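Local coordinates for protein succinate-acetate/proton symporter SatP (Escherichia coli K-12, PDB 5ZUG) that conducts acetate, and probably also succinate, across the bacterial membrane as a hexameric channel, at residues Gly48-Glu59 and Leu68-Leu79; Leu16-Asn27 and Gly159-Ala170. One frame throughout, in Å; residues are numbered along the deposited sequence.

Contact 1: residues Gly48-Glu59 and Leu68-Leu79; sequences GGIAQIFAGLLE and LTAFTSYGSFWL. With BNG (nonyl beta-D-glucopyranoside), chain G.
G49 and G75 meet where the consecutive helices 38-58 and 65-86 form an antiparallel helical hairpin, their CA atoms 3.7 Å apart. The axes of the two segments approach to 6.9 Å at 161°. Glycine suits this crossing because a CB on either residue would run into the other helix. With the backbones so close, the CA-H of G75 points at G48 O (3.2 Å, 168° at the hydrogen). Q52 is a knob in the hole formed by F71, Y74, G75 and W78. I53 fills the next hole, among T72, G75, S76 and L79, where its CD1 lies 3.7 Å from L79 CD1. The F71 ring is sandwiched: A55 CB makes a CH-pi contact over one face, and the detergent tail's C5' covers the opposite one; Q52, A70 and Y74 also line this pocket. E59 brings its carboxylate, nearly coplanar with the ring, to the F71 edge. T72 OG1, beside its backbone N (chi1 -44°), turns back to donate 2.6 Å to a lone pair of L68 O, satisfying this buried hydroxyl. Helix 12-31 packs against W78, helices 98-117 and 124-146 flank Y74, whose OH is hydrogen-bonded to T112 OG1, and S73 OG is hydrogen-bonded to the Y47 hydroxyl of the second subunit.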
loop_
_atom_site.group_PDB
_atom_site.type_symbol
_atom_site.label_atom_id
_atom_site.label_comp_id
_atom_site.label_asym_id
_atom_site.label_seq_id
_atom_site.Cartn_x
_atom_site.Cartn_y
_atom_site.Cartn_z
ATOM N N GLY A 48 -11.112 -13.537 3.755
ATOM C CA GLY A 48 -10.716 -14.631 2.903
ATOM C C GLY A 48 -9.733 -14.220 1.835
ATOM O O GLY A 48 -9.021 -15.082 1.295
ATOM N N GLY A 49 -9.668 -12.923 1.527
ATOM C CA GLY A 49 -8.705 -12.444 0.563
ATOM C C GLY A 49 -7.532 -11.786 1.267
ATOM O O GLY A 49 -6.523 -12.464 1.502
ATOM N N ILE A 50 -7.699 -10.537 1.729
ATOM C CA ILE A 50 -6.569 -9.769 2.261
ATOM C C ILE A 50 -5.911 -10.477 3.451
ATOM O O ILE A 50 -4.700 -10.730 3.443
ATOM C CB ILE A 50 -7.006 -8.340 2.637
ATOM C CG1 ILE A 50 -7.500 -7.554 1.398
ATOM C CG2 ILE A 50 -5.923 -7.633 3.463
ATOM C CD1 ILE A 50 -6.437 -7.274 0.403
ATOM N N ALA A 51 -6.678 -10.780 4.500
ATOM C CA ALA A 51 -6.068 -11.359 5.691
ATOM C C ALA A 51 -5.352 -12.673 5.375
ATOM O O ALA A 51 -4.304 -12.968 5.947
ATOM C CB ALA A 51 -7.124 -11.561 6.777
ATOM N N GLN A 52 -5.898 -13.469 4.456
ATOM C CA GLN A 52 -5.249 -14.725 4.097
ATOM C C GLN A 52 -3.976 -14.491 3.297
ATOM O O GLN A 52 -3.068 -15.322 3.324
ATOM C CB GLN A 52 -6.210 -15.617 3.323
ATOM C CG GLN A 52 -5.755 -17.039 3.306
ATOM C CD GLN A 52 -6.697 -17.988 2.646
ATOM O OE1 GLN A 52 -7.843 -17.672 2.408
ATOM N NE2 GLN A 52 -6.225 -19.181 2.374
ATOM N N ILE A 53 -3.938 -13.430 2.504
ATOM C CA ILE A 53 -2.716 -13.053 1.819
ATOM C C ILE A 53 -1.671 -12.613 2.830
ATOM O O ILE A 53 -0.479 -12.869 2.656
ATOM C CB ILE A 53 -3.027 -11.982 0.750
ATOM C CG1 ILE A 53 -3.786 -12.630 -0.425
ATOM C CG2 ILE A 53 -1.763 -11.273 0.276
ATOM C CD1 ILE A 53 -4.403 -11.671 -1.337
ATOM N N PHE A 54 -2.090 -11.926 3.894
ATOM C CA PHE A 54 -1.172 -11.649 5.002
ATOM C C PHE A 54 -0.582 -12.937 5.579
ATOM O O PHE A 54 0.638 -13.087 5.668
ATOM C CB PHE A 54 -1.858 -10.828 6.102
ATOM C CG PHE A 54 -2.092 -9.396 5.726
ATOM C CD1 PHE A 54 -1.446 -8.830 4.658
ATOM C CD2 PHE A 54 -2.933 -8.611 6.463
ATOM C CE1 PHE A 54 -1.662 -7.519 4.321
ATOM C CE2 PHE A 54 -3.134 -7.296 6.132
ATOM C CZ PHE A 54 -2.487 -6.752 5.065
ATOM N N ALA A 55 -1.447 -13.869 5.982
ATOM C CA ALA A 55 -1.015 -15.158 6.502
ATOM C C ALA A 55 -0.029 -15.827 5.561
ATOM O O ALA A 55 0.962 -16.423 6.001
ATOM C CB ALA A 55 -2.222 -16.061 6.738
ATOM N N GLY A 56 -0.301 -15.776 4.264
ATOM C CA GLY A 56 0.610 -16.387 3.315
ATOM C C GLY A 56 1.979 -15.738 3.293
ATOM O O GLY A 56 2.998 -16.429 3.299
ATOM N N LEU A 57 2.023 -14.397 3.260
ATOM C CA LEU A 57 3.310 -13.692 3.265
ATOM C C LEU A 57 4.061 -13.885 4.581
ATOM O O LEU A 57 5.291 -13.801 4.609
ATOM C CB LEU A 57 3.118 -12.207 2.987
ATOM C CG LEU A 57 2.600 -11.744 1.636
ATOM C CD1 LEU A 57 2.393 -10.257 1.720
ATOM C CD2 LEU A 57 3.566 -12.084 0.497
ATOM N N LEU A 58 3.337 -14.070 5.685
ATOM C CA LEU A 58 3.968 -14.373 6.950
ATOM C C LEU A 58 4.573 -15.787 6.987
ATOM O O LEU A 58 5.451 -16.048 7.815
ATOM C CB LEU A 58 2.943 -14.162 8.066
ATOM C CG LEU A 58 2.469 -12.734 8.389
ATOM C CD1 LEU A 58 1.346 -12.692 9.449
ATOM C CD2 LEU A 58 3.605 -11.849 8.823
ATOM N N GLU A 59 4.157 -16.706 6.114
ATOM C CA GLU A 59 4.810 -18.014 6.092
ATOM C C GLU A 59 6.232 -17.979 5.517
ATOM O O GLU A 59 6.984 -18.959 5.661
ATOM C CB GLU A 59 3.985 -19.041 5.314
ATOM C CG GLU A 59 2.699 -19.448 5.966
ATOM C CD GLU A 59 2.890 -20.179 7.282
ATOM O OE1 GLU A 59 4.026 -20.277 7.774
ATOM O OE2 GLU A 59 1.904 -20.695 7.843
ATOM N N LEU A 68 3.007 -20.614 2.584
ATOM C CA LEU A 68 3.214 -19.463 1.706
ATOM C C LEU A 68 2.486 -19.664 0.398
ATOM O O LEU A 68 1.707 -18.807 -0.039
ATOM C CB LEU A 68 4.696 -19.211 1.435
ATOM C CG LEU A 68 4.970 -18.099 0.398
ATOM C CD1 LEU A 68 4.501 -16.728 0.857
ATOM C CD2 LEU A 68 6.431 -17.990 -0.077
ATOM N N THR A 69 2.738 -20.791 -0.254
ATOM C CA THR A 69 2.081 -21.045 -1.527
ATOM C C THR A 69 0.560 -21.168 -1.374
ATOM O O THR A 69 -0.185 -20.671 -2.224
ATOM C CB THR A 69 2.737 -22.256 -2.196
ATOM O OG1 THR A 69 4.142 -21.956 -2.373
ATOM C CG2 THR A 69 2.090 -22.550 -3.564
ATOM N N ALA A 70 0.078 -21.834 -0.314
ATOM C CA ALA A 70 -1.361 -22.030 -0.110
ATOM C C ALA A 70 -2.118 -20.754 0.277
ATOM O O ALA A 70 -2.984 -20.290 -0.467
ATOM C CB ALA A 70 -1.611 -23.117 0.940
ATOM N N PHE A 71 -1.832 -20.207 1.460
ATOM C CA PHE A 71 -2.567 -19.049 1.965
ATOM C C PHE A 71 -2.564 -17.902 0.966
ATOM O O PHE A 71 -3.567 -17.205 0.803
ATOM C CB PHE A 71 -1.946 -18.557 3.271
ATOM C CG PHE A 71 -2.252 -19.405 4.471
ATOM C CD1 PHE A 71 -3.552 -19.761 4.793
ATOM C CD2 PHE A 71 -1.214 -19.835 5.292
ATOM C CE1 PHE A 71 -3.802 -20.544 5.921
ATOM C CE2 PHE A 71 -1.464 -20.597 6.398
ATOM C CZ PHE A 71 -2.756 -20.960 6.714
ATOM N N THR A 72 -1.417 -17.651 0.338
ATOM C CA THR A 72 -1.302 -16.537 -0.599
ATOM C C THR A 72 -2.133 -16.769 -1.861
ATOM O O THR A 72 -2.691 -15.810 -2.422
ATOM C CB THR A 72 0.156 -16.299 -0.958
ATOM O OG1 THR A 72 0.949 -16.371 0.224
ATOM C CG2 THR A 72 0.331 -14.913 -1.552
ATOM N N SER A 73 -2.188 -18.021 -2.360
ATOM C CA SER A 73 -2.984 -18.307 -3.556
ATOM C C SER A 73 -4.483 -18.223 -3.287
ATOM O O SER A 73 -5.225 -17.664 -4.094
ATOM C CB SER A 73 -2.633 -19.677 -4.115
ATOM O OG SER A 73 -1.324 -19.651 -4.612
ATOM N N TYR A 74 -4.949 -18.751 -2.157
ATOM C CA TYR A 74 -6.378 -18.760 -1.879
ATOM C C TYR A 74 -6.900 -17.397 -1.467
ATOM O O TYR A 74 -8.088 -17.122 -1.664
ATOM C CB TYR A 74 -6.714 -19.775 -0.805
ATOM C CG TYR A 74 -6.566 -21.187 -1.272
ATOM C CD1 TYR A 74 -7.247 -21.656 -2.417
ATOM C CD2 TYR A 74 -5.707 -22.052 -0.595
ATOM C CE1 TYR A 74 -7.102 -22.970 -2.833
ATOM C CE2 TYR A 74 -5.542 -23.350 -0.996
ATOM C CZ TYR A 74 -6.227 -23.814 -2.108
ATOM O OH TYR A 74 -5.992 -25.128 -2.450
ATOM N N GLY A 75 -6.077 -16.579 -0.809
ATOM C CA GLY A 75 -6.440 -15.185 -0.623
ATOM C C GLY A 75 -6.610 -14.476 -1.949
ATOM O O GLY A 75 -7.532 -13.685 -2.128
ATOM N N SER A 76 -5.726 -14.765 -2.900
ATOM C CA SER A 76 -5.879 -14.247 -4.257
ATOM C C SER A 76 -7.113 -14.805 -4.956
ATOM O O SER A 76 -7.774 -14.074 -5.700
ATOM C CB SER A 76 -4.627 -14.534 -5.091
ATOM O OG SER A 76 -3.509 -13.832 -4.588
ATOM N N PHE A 77 -7.432 -16.093 -4.758
ATOM C CA PHE A 77 -8.647 -16.643 -5.353
ATOM C C PHE A 77 -9.871 -15.861 -4.906
ATOM O O PHE A 77 -10.710 -15.476 -5.725
ATOM C CB PHE A 77 -8.842 -18.102 -4.976
ATOM C CG PHE A 77 -10.275 -18.564 -5.127
ATOM C CD1 PHE A 77 -10.769 -18.941 -6.375
ATOM C CD2 PHE A 77 -11.136 -18.610 -4.030
ATOM C CE1 PHE A 77 -12.097 -19.366 -6.534
ATOM C CE2 PHE A 77 -12.454 -19.025 -4.183
ATOM C CZ PHE A 77 -12.935 -19.407 -5.451
ATOM N N TRP A 78 -9.997 -15.641 -3.596
ATOM C CA TRP A 78 -11.124 -14.886 -3.077
ATOM C C TRP A 78 -11.183 -13.480 -3.654
ATOM O O TRP A 78 -12.283 -12.948 -3.869
ATOM C CB TRP A 78 -11.077 -14.855 -1.561
ATOM C CG TRP A 78 -11.591 -16.108 -0.957
ATOM C CD1 TRP A 78 -10.878 -17.041 -0.287
ATOM C CD2 TRP A 78 -12.937 -16.610 -1.033
ATOM N NE1 TRP A 78 -11.696 -18.073 0.111
ATOM C CE2 TRP A 78 -12.963 -17.836 -0.334
ATOM C CE3 TRP A 78 -14.139 -16.118 -1.597
ATOM C CZ2 TRP A 78 -14.134 -18.590 -0.178
ATOM C CZ3 TRP A 78 -15.302 -16.866 -1.442
ATOM C CH2 TRP A 78 -15.292 -18.085 -0.735
ATOM N N LEU A 79 -10.026 -12.851 -3.887
ATOM C CA LEU A 79 -10.013 -11.550 -4.543
ATOM C C LEU A 79 -10.467 -11.657 -5.996
ATOM O O LEU A 79 -11.245 -10.814 -6.470
ATOM C CB LEU A 79 -8.625 -10.920 -4.473
ATOM C CG LEU A 79 -8.233 -10.396 -3.104
ATOM C CD1 LEU A 79 -6.915 -9.674 -3.159
ATOM C CD2 LEU A 79 -9.325 -9.489 -2.617
HETATM C C1 BNG G . 1.358 -25.334 8.785
HETATM C C2 BNG G . 1.133 -25.743 10.229
HETATM C C3 BNG G . 2.447 -25.769 10.849
HETATM C C4 BNG G . 3.084 -27.012 10.364
HETATM C C5 BNG G . 3.328 -26.935 8.850
HETATM C C6 BNG G . 2.750 -28.075 8.113
HETATM C "C1'" BNG G . 0.404 -25.181 6.760
HETATM C "C2'" BNG G . -0.932 -24.446 6.693
HETATM C "C3'" BNG G . -1.369 -24.334 5.241
HETATM C "C4'" BNG G . -2.911 -24.455 5.195
HETATM C "C5'" BNG G . -3.439 -23.559 4.076
HETATM C "C6'" BNG G . -4.950 -23.805 4.116
HETATM C "C7'" BNG G . -5.672 -22.611 3.504
HETATM C "C8'" BNG G . -6.504 -23.178 2.350
HETATM C "C9'" BNG G . -7.502 -24.182 2.914
HETATM O O1 BNG G . 0.390 -25.810 8.004
HETATM O O2 BNG G . 0.328 -24.840 10.964
HETATM O O3 BNG G . 2.374 -25.762 12.285
HETATM O O4 BNG G . 4.287 -27.171 11.104
HETATM O O5 BNG G . 2.606 -25.867 8.159
HETATM O O6 BNG G . 2.052 -27.366 7.143
#

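Contact 2: residues Leu16-Asn27 and Gly159-Ala170; sequences LMGFGMTTILLN and GLICGASAIYLA. With BNG (nonyl beta-D-glucopyranoside), chain G.
G20 and G163 face each other where the first and last helices of the six-helix bundle, through segments 16-27 and 159-170, pack antiparallel by knobs-into-holes, at 155° and 7.4 Å between axes. Two glycines suit the spot: a side chain on G20 would meet G163 O and A166 CB, and one on G163 would meet G20 O and I24 CG1. I24 sits among L160, G163, A164 and I167, and I167 returns the fit among M17, G20, M21 and I24; the two CD1 methyls meet at 3.5 Å. L16 can be followed outward. Its CB rests 3.6 Å from A170 CB and also touches A166 O. Chi1 of -78° sets CG anti to the carbonyl carbon, and the branches part there: CD1 reaches L169 CD2 at 3.7 Å, while CD2 touches both A166 CB and C6' of the detergent tail. Small alanines leave room for this leucine. F19 carries the tail's end, C9' standing 3.6 Å above the centre of one ring face with T23 OG1 over the other; A166 CB and C162 SG approach its edge, the sulfur 5.2 Å from the centroid. Replacing F19 by an alanine removes the ring, which would probably leave C9' without its flat support and C162 SG without its aromatic neighbour. One turn beyond T23, N27 lays its amide against G159 CA, and its ND2 donates 2.6 Å to T23 O, which N27 N reaches from the opposite face.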
loop_
_atom_site.group_PDB
_atom_site.type_symbol
_atom_site.label_atom_id
_atom_site.label_comp_id
_atom_site.label_asym_id
_atom_site.label_seq_id
_atom_site.Cartn_x
_atom_site.Cartn_y
_atom_site.Cartn_z
ATOM N N LEU A 16 -6.399 -19.602 7.994
ATOM C CA LEU A 16 -7.451 -20.607 8.092
ATOM C C LEU A 16 -8.774 -19.995 8.523
ATOM O O LEU A 16 -9.832 -20.433 8.063
ATOM C CB LEU A 16 -7.028 -21.712 9.053
ATOM C CG LEU A 16 -6.033 -22.745 8.503
ATOM C CD1 LEU A 16 -5.323 -23.543 9.605
ATOM C CD2 LEU A 16 -6.790 -23.673 7.553
ATOM N N MET A 17 -8.751 -19.043 9.461
ATOM C CA MET A 17 -9.985 -18.376 9.846
ATOM C C MET A 17 -10.594 -17.625 8.673
ATOM O O MET A 17 -11.797 -17.728 8.398
ATOM C CB MET A 17 -9.743 -17.397 10.990
ATOM C CG MET A 17 -9.607 -18.010 12.338
ATOM S SD MET A 17 -10.913 -19.188 12.744
ATOM C CE MET A 17 -12.439 -18.315 12.379
ATOM N N GLY A 18 -9.777 -16.808 8.008
ATOM C CA GLY A 18 -10.257 -16.039 6.874
ATOM C C GLY A 18 -10.841 -16.926 5.804
ATOM O O GLY A 18 -11.957 -16.704 5.334
ATOM N N PHE A 19 -10.074 -17.927 5.378
ATOM C CA PHE A 19 -10.576 -18.883 4.403
ATOM C C PHE A 19 -11.855 -19.553 4.884
ATOM O O PHE A 19 -12.877 -19.534 4.194
ATOM C CB PHE A 19 -9.517 -19.938 4.113
ATOM C CG PHE A 19 -10.054 -21.130 3.392
ATOM C CD1 PHE A 19 -10.111 -21.142 2.022
ATOM C CD2 PHE A 19 -10.528 -22.233 4.091
ATOM C CE1 PHE A 19 -10.608 -22.236 1.361
ATOM C CE2 PHE A 19 -11.044 -23.323 3.428
ATOM C CZ PHE A 19 -11.067 -23.333 2.066
ATOM N N GLY A 20 -11.820 -20.159 6.066
ATOM C CA GLY A 20 -12.920 -21.022 6.462
ATOM C C GLY A 20 -14.228 -20.272 6.631
ATOM O O GLY A 20 -15.270 -20.683 6.111
ATOM N N MET A 21 -14.186 -19.173 7.390
ATOM C CA MET A 21 -15.368 -18.360 7.653
ATOM C C MET A 21 -15.987 -17.836 6.344
ATOM O O MET A 21 -17.216 -17.845 6.169
ATOM C CB MET A 21 -14.966 -17.236 8.615
ATOM C CG MET A 21 -16.097 -16.639 9.392
ATOM S SD MET A 21 -15.663 -15.292 10.512
ATOM C CE MET A 21 -14.940 -16.086 11.905
ATOM N N THR A 22 -15.151 -17.380 5.408
ATOM C CA THR A 22 -15.635 -16.927 4.108
ATOM C C THR A 22 -16.222 -18.071 3.284
ATOM O O THR A 22 -17.162 -17.859 2.509
ATOM C CB THR A 22 -14.499 -16.248 3.346
ATOM O OG1 THR A 22 -14.000 -15.165 4.132
ATOM C CG2 THR A 22 -14.976 -15.730 2.021
ATOM N N THR A 23 -15.648 -19.271 3.383
ATOM C CA THR A 23 -16.167 -20.421 2.641
ATOM C C THR A 23 -17.538 -20.836 3.156
ATOM O O THR A 23 -18.410 -21.214 2.372
ATOM C CB THR A 23 -15.172 -21.577 2.730
ATOM O OG1 THR A 23 -13.915 -21.128 2.239
ATOM C CG2 THR A 23 -15.621 -22.765 1.881
ATOM N N ILE A 24 -17.712 -20.846 4.480
ATOM C CA ILE A 24 -19.020 -21.111 5.080
ATOM C C ILE A 24 -20.052 -20.134 4.538
ATOM O O ILE A 24 -21.131 -20.528 4.082
ATOM C CB ILE A 24 -18.945 -21.019 6.614
ATOM C CG1 ILE A 24 -18.250 -22.234 7.208
ATOM C CG2 ILE A 24 -20.316 -20.979 7.185
ATOM C CD1 ILE A 24 -17.969 -22.068 8.680
ATOM N N LEU A 25 -19.740 -18.840 4.590
ATOM C CA LEU A 25 -20.720 -17.856 4.158
ATOM C C LEU A 25 -21.106 -18.072 2.697
ATOM O O LEU A 25 -22.297 -18.133 2.365
ATOM C CB LEU A 25 -20.185 -16.443 4.404
ATOM C CG LEU A 25 -20.058 -16.136 5.892
ATOM C CD1 LEU A 25 -19.438 -14.768 6.153
ATOM C CD2 LEU A 25 -21.447 -16.217 6.488
ATOM N N LEU A 26 -20.118 -18.261 1.819
ATOM C CA LEU A 26 -20.429 -18.457 0.413
ATOM C C LEU A 26 -21.305 -19.684 0.211
ATOM O O LEU A 26 -22.230 -19.673 -0.604
ATOM C CB LEU A 26 -19.140 -18.602 -0.388
ATOM C CG LEU A 26 -19.347 -18.902 -1.881
ATOM C CD1 LEU A 26 -20.118 -17.789 -2.553
ATOM C CD2 LEU A 26 -18.028 -19.160 -2.585
ATOM N N ASN A 27 -21.072 -20.731 0.978
ATOM C CA ASN A 27 -21.820 -21.959 0.763
ATOM C C ASN A 27 -23.174 -21.964 1.444
ATOM O O ASN A 27 -24.008 -22.803 1.099
ATOM C CB ASN A 27 -20.981 -23.153 1.214
ATOM C CG ASN A 27 -19.884 -23.461 0.236
ATOM O OD1 ASN A 27 -20.127 -24.035 -0.819
ATOM N ND2 ASN A 27 -18.690 -22.962 0.517
ATOM N N GLY A 159 -18.914 -27.707 1.023
ATOM C CA GLY A 159 -18.220 -26.470 1.340
ATOM C C GLY A 159 -18.439 -26.016 2.773
ATOM O O GLY A 159 -17.540 -25.439 3.393
ATOM N N LEU A 160 -19.653 -26.213 3.300
ATOM C CA LEU A 160 -19.896 -25.864 4.698
ATOM C C LEU A 160 -18.999 -26.678 5.625
ATOM O O LEU A 160 -18.455 -26.146 6.603
ATOM C CB LEU A 160 -21.367 -26.069 5.059
ATOM C CG LEU A 160 -22.349 -25.121 4.378
ATOM C CD1 LEU A 160 -23.779 -25.614 4.507
ATOM C CD2 LEU A 160 -22.198 -23.707 4.906
ATOM N N ILE A 161 -18.835 -27.975 5.332
ATOM C CA ILE A 161 -17.933 -28.826 6.117
ATOM C C ILE A 161 -16.481 -28.388 5.933
ATOM O O ILE A 161 -15.702 -28.358 6.893
ATOM C CB ILE A 161 -18.116 -30.319 5.765
ATOM C CG1 ILE A 161 -19.574 -30.786 5.910
ATOM C CG2 ILE A 161 -17.211 -31.171 6.622
ATOM C CD1 ILE A 161 -20.242 -30.371 7.180
ATOM N N CYS A 162 -16.085 -28.079 4.694
ATOM C CA CYS A 162 -14.723 -27.626 4.425
ATOM C C CYS A 162 -14.403 -26.382 5.235
ATOM O O CYS A 162 -13.339 -26.279 5.849
ATOM C CB CYS A 162 -14.538 -27.365 2.929
ATOM S SG CYS A 162 -12.842 -26.956 2.425
ATOM N N GLY A 163 -15.300 -25.413 5.232
ATOM C CA GLY A 163 -15.058 -24.225 6.027
ATOM C C GLY A 163 -14.983 -24.511 7.515
ATOM O O GLY A 163 -14.105 -23.996 8.207
ATOM N N ALA A 164 -15.902 -25.341 8.023
ATOM C CA ALA A 164 -15.910 -25.672 9.445
ATOM C C ALA A 164 -14.604 -26.336 9.870
ATOM O O ALA A 164 -14.065 -26.017 10.941
ATOM C CB ALA A 164 -17.114 -26.551 9.777
ATOM N N SER A 165 -14.031 -27.199 9.010
ATOM C CA SER A 165 -12.761 -27.849 9.357
ATOM C C SER A 165 -11.665 -26.823 9.569
ATOM O O SER A 165 -10.901 -26.918 10.530
ATOM C CB SER A 165 -12.292 -28.832 8.279
ATOM O OG SER A 165 -13.310 -29.655 7.809
ATOM N N ALA A 166 -11.552 -25.848 8.652
ATOM C CA ALA A 166 -10.489 -24.851 8.734
ATOM C C ALA A 166 -10.599 -24.041 10.007
ATOM O O ALA A 166 -9.583 -23.682 10.615
ATOM C CB ALA A 166 -10.523 -23.938 7.510
ATOM N N ILE A 167 -11.829 -23.735 10.420
ATOM C CA ILE A 167 -12.044 -22.989 11.656
ATOM C C ILE A 167 -11.620 -23.812 12.858
ATOM O O ILE A 167 -10.936 -23.318 13.762
ATOM C CB ILE A 167 -13.514 -22.556 11.772
ATOM C CG1 ILE A 167 -13.861 -21.573 10.640
ATOM C CG2 ILE A 167 -13.766 -21.956 13.132
ATOM C CD1 ILE A 167 -15.254 -21.072 10.679
ATOM N N TYR A 168 -12.016 -25.088 12.881
ATOM C CA TYR A 168 -11.629 -25.964 13.979
ATOM C C TYR A 168 -10.118 -26.136 14.026
ATOM O O TYR A 168 -9.495 -25.977 15.081
ATOM C CB TYR A 168 -12.304 -27.318 13.818
ATOM C CG TYR A 168 -11.913 -28.271 14.910
ATOM C CD1 TYR A 168 -12.428 -28.116 16.201
ATOM C CD2 TYR A 168 -10.992 -29.294 14.669
ATOM C CE1 TYR A 168 -12.067 -28.972 17.206
ATOM C CE2 TYR A 168 -10.616 -30.159 15.674
ATOM C CZ TYR A 168 -11.152 -29.995 16.943
ATOM O OH TYR A 168 -10.782 -30.858 17.946
ATOM N N LEU A 169 -9.512 -26.409 12.866
ATOM C CA LEU A 169 -8.067 -26.569 12.781
ATOM C C LEU A 169 -7.350 -25.316 13.289
ATOM O O LEU A 169 -6.410 -25.401 14.082
ATOM C CB LEU A 169 -7.662 -26.842 11.335
ATOM C CG LEU A 169 -6.150 -27.033 11.223
ATOM C CD1 LEU A 169 -5.780 -28.180 12.170
ATOM C CD2 LEU A 169 -5.603 -27.220 9.793
ATOM N N ALA A 170 -7.792 -24.143 12.837
ATOM C CA ALA A 170 -7.204 -22.891 13.288
ATOM C C ALA A 170 -7.324 -22.741 14.791
ATOM O O ALA A 170 -6.368 -22.332 15.457
ATOM C CB ALA A 170 -7.874 -21.711 12.586
HETATM C C1 BNG G . 1.358 -25.334 8.785
HETATM C C2 BNG G . 1.133 -25.743 10.229
HETATM C C3 BNG G . 2.447 -25.769 10.849
HETATM C C4 BNG G . 3.084 -27.012 10.364
HETATM C C5 BNG G . 3.328 -26.935 8.850
HETATM C C6 BNG G . 2.750 -28.075 8.113
HETATM C "C1'" BNG G . 0.404 -25.181 6.760
HETATM C "C2'" BNG G . -0.932 -24.446 6.693
HETATM C "C3'" BNG G . -1.369 -24.334 5.241
HETATM C "C4'" BNG G . -2.911 -24.455 5.195
HETATM C "C5'" BNG G . -3.439 -23.559 4.076
HETATM C "C6'" BNG G . -4.950 -23.805 4.116
HETATM C "C7'" BNG G . -5.672 -22.611 3.504
HETATM C "C8'" BNG G . -6.504 -23.178 2.350
HETATM C "C9'" BNG G . -7.502 -24.182 2.914
HETATM O O1 BNG G . 0.390 -25.810 8.004
HETATM O O2 BNG G . 0.328 -24.840 10.964
HETATM O O3 BNG G . 2.374 -25.762 12.285
HETATM O O4 BNG G . 4.287 -27.171 11.104
HETATM O O5 BNG G . 2.606 -25.867 8.159
HETATM O O6 BNG G . 2.052 -27.366 7.143
#

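Both contacts are buried; contact 2 lies nearer the centre of the chain, about 7 Å between centres against about 10 Å for contact 1. Contact 1 is a local pairing of consecutive helices; contact 2 joins the first helix to the last, and so closes the bundle. Glycine pairs let the helices close in both, yet contact 1 mixes aromatic rings with an amide, a carboxylate and hydroxyls, whereas contact 2 rests mostly on aliphatic side chains. They abut directly, W78 packing on L26 and F71 on the L16 backbone, and together line the detergent tail. Both meet the third subunit, and contact 1 also faces the second, consistent with the hexameric assembly.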